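PDB 1O5H: formiminotetrahydrofolate cyclodeaminase from Thermotoga maritima, which probably catalyses the release of ammonia from 5-formiminotetrahydrofolate, closing the folate to 5,10-methenyltetrahydrofolate. Local coordinates for residues A[134-139]-A[203-208]. Numbering follows the deposited sequence.
Sequences ELEKLA and KKMLEG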
loop_
_atom_site.group_PDB
_atom_site.type_symbol
_atom_site.label_atom_id
_atom_site.label_comp_id
_atom_site.label_asym_id
_atom_site.label_seq_id
_atom_site.Cartn_x
_atom_site.Cartn_y
_atom_site.Cartn_z
ATOM N N GLU A 134 -3.684 6.255 -15.578
ATOM C CA GLU A 134 -2.482 7.047 -15.753
ATOM C C GLU A 134 -1.239 6.177 -15.727
ATOM O O GLU A 134 -0.270 6.427 -16.467
ATOM C CB GLU A 134 -2.373 8.143 -14.704
ATOM C CG GLU A 134 -3.564 9.101 -14.624
ATOM C CD GLU A 134 -3.754 9.985 -15.846
ATOM O OE1 GLU A 134 -3.443 9.574 -16.980
ATOM O OE2 GLU A 134 -4.252 11.111 -15.672
ATOM N N LEU A 135 -1.269 5.149 -14.882
ATOM C CA LEU A 135 -0.154 4.227 -14.784
ATOM C C LEU A 135 -0.054 3.511 -16.085
ATOM O O LEU A 135 1.045 3.256 -16.546
ATOM C CB LEU A 135 -0.315 3.250 -13.627
ATOM C CG LEU A 135 -0.127 3.889 -12.246
ATOM C CD1 LEU A 135 -0.214 2.904 -11.132
ATOM C CD2 LEU A 135 1.210 4.586 -12.168
ATOM N N GLU A 136 -1.177 3.236 -16.738
ATOM C CA GLU A 136 -1.055 2.637 -18.066
ATOM C C GLU A 136 -0.358 3.593 -19.058
ATOM O O GLU A 136 0.534 3.185 -19.823
ATOM C CB GLU A 136 -2.385 2.161 -18.612
ATOM C CG GLU A 136 -2.189 1.296 -19.829
ATOM C CD GLU A 136 -3.476 0.761 -20.400
ATOM O OE1 GLU A 136 -4.506 0.701 -19.691
ATOM O OE2 GLU A 136 -3.438 0.373 -21.584
ATOM N N LYS A 137 -0.739 4.866 -19.035
ATOM C CA LYS A 137 -0.071 5.835 -19.891
ATOM C C LYS A 137 1.396 5.929 -19.518
ATOM O O LYS A 137 2.252 5.925 -20.396
ATOM C CB LYS A 137 -0.769 7.196 -19.859
ATOM C CG LYS A 137 -2.027 7.212 -20.730
ATOM C CD LYS A 137 -2.979 8.367 -20.423
ATOM C CE LYS A 137 -4.269 8.196 -21.207
ATOM N NZ LYS A 137 -4.962 9.488 -21.439
ATOM N N LEU A 138 1.703 5.946 -18.223
ATOM C CA LEU A 138 3.103 6.036 -17.819
ATOM C C LEU A 138 3.932 4.796 -18.227
ATOM O O LEU A 138 5.054 4.916 -18.709
ATOM C CB LEU A 138 3.205 6.283 -16.323
ATOM C CG LEU A 138 2.687 7.634 -15.840
ATOM C CD1 LEU A 138 2.699 7.678 -14.342
ATOM C CD2 LEU A 138 3.497 8.788 -16.384
ATOM N N ALA A 139 3.372 3.602 -18.045
ATOM C CA ALA A 139 4.040 2.400 -18.497
ATOM C C ALA A 139 4.458 2.540 -19.940
ATOM O O ALA A 139 5.535 2.073 -20.323
ATOM C CB ALA A 139 3.137 1.199 -18.354
ATOM N N LYS A 203 1.491 -4.386 -15.573
ATOM C CA LYS A 203 2.322 -5.563 -15.320
ATOM C C LYS A 203 2.894 -6.253 -16.604
ATOM O O LYS A 203 4.089 -6.478 -16.702
ATOM C CB LYS A 203 1.577 -6.550 -14.450
ATOM C CG LYS A 203 1.853 -6.363 -12.956
ATOM C CD LYS A 203 0.899 -7.186 -12.125
ATOM C CE LYS A 203 1.392 -8.591 -11.830
ATOM N NZ LYS A 203 2.017 -8.656 -10.465
ATOM N N LYS A 204 2.055 -6.553 -17.590
ATOM C CA LYS A 204 2.514 -7.269 -18.767
ATOM C C LYS A 204 3.566 -6.427 -19.489
ATOM O O LYS A 204 4.664 -6.898 -19.721
ATOM C CB LYS A 204 1.319 -7.620 -19.667
ATOM C CG LYS A 204 1.564 -8.691 -20.738
HETATM N N MSE A 205 3.239 -5.175 -19.800
HETATM C CA MSE A 205 4.184 -4.211 -20.355
HETATM C C MSE A 205 5.495 -4.046 -19.567
HETATM O O MSE A 205 6.554 -3.953 -20.140
HETATM C CB MSE A 205 3.496 -2.870 -20.442
HETATM C CG MSE A 205 3.738 -2.083 -21.712
HETATM SE SE MSE A 205 2.475 -0.607 -21.607
HETATM C CE MSE A 205 0.677 -1.657 -21.487
ATOM N N LEU A 206 5.438 -4.045 -18.249
ATOM C CA LEU A 206 6.618 -3.715 -17.486
ATOM C C LEU A 206 7.338 -4.876 -16.822
ATOM O O LEU A 206 8.389 -4.673 -16.225
ATOM C CB LEU A 206 6.267 -2.675 -16.426
ATOM C CG LEU A 206 5.862 -1.295 -16.921
ATOM C CD1 LEU A 206 5.962 -0.309 -15.796
ATOM C CD2 LEU A 206 6.760 -0.893 -18.057
ATOM N N GLU A 207 6.816 -6.094 -16.900
ATOM C CA GLU A 207 7.422 -7.181 -16.098
ATOM C C GLU A 207 8.927 -7.374 -16.394
ATOM O O GLU A 207 9.710 -7.741 -15.510
ATOM C CB GLU A 207 6.643 -8.515 -16.214
ATOM C CG GLU A 207 6.689 -9.165 -17.604
ATOM C CD GLU A 207 6.934 -10.679 -17.584
ATOM O OE1 GLU A 207 7.475 -11.207 -16.583
ATOM O OE2 GLU A 207 6.601 -11.351 -18.596
ATOM N N GLY A 208 9.329 -7.098 -17.627
ATOM C CA GLY A 208 10.693 -7.364 -18.054
ATOM C C GLY A 208 11.779 -6.512 -17.418
ATOM O O GLY A 208 12.972 -6.811 -17.519
#
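Ala139 presents its methyl group to two side chains at once, Met205 and Leu206, which reach it from neighbouring positions on the facing helix. Residue 205 is selenomethionine, and its SE atom lies 3.8 Å from Ala139 CB. The branch point of Leu206 comes almost as near, with CG 4.0 Å from Ala139 CB, while CD2 turns to the backbone, 3.9 Å from Ala139 O. Leu206 sets CG anti to its own carbonyl carbon (chi1 -67°), which brings the isobutyl fork against the alanine. A small residue suits position 139, consistent with the 6.7 Å between the CA atoms of Ala139 and Leu206. The protein is an all-helical bundle, and here the end of helix 107-141 meets the end of helix 178-206 by apolar contact, with no hydrogen bond between the two segments. Helix 147-172 adds Thr150 against Leu206, so one branched apolar group touches both helices, which suits a leucine. An alanine in place of Leu206 would probably open a gap between Ala139 and Thr150, leaving the methyl with Met205 and Val202 but without its branched neighbour. The long, unbranched Met205 bends at chi3 (-59°), and its CE lies 4.4 Å from CG of Glu136. Glu136 meets Met205 through this aliphatic CG, while its carboxylate turns to Arg201, one turn earlier on helix 178-206, in a salt bridge.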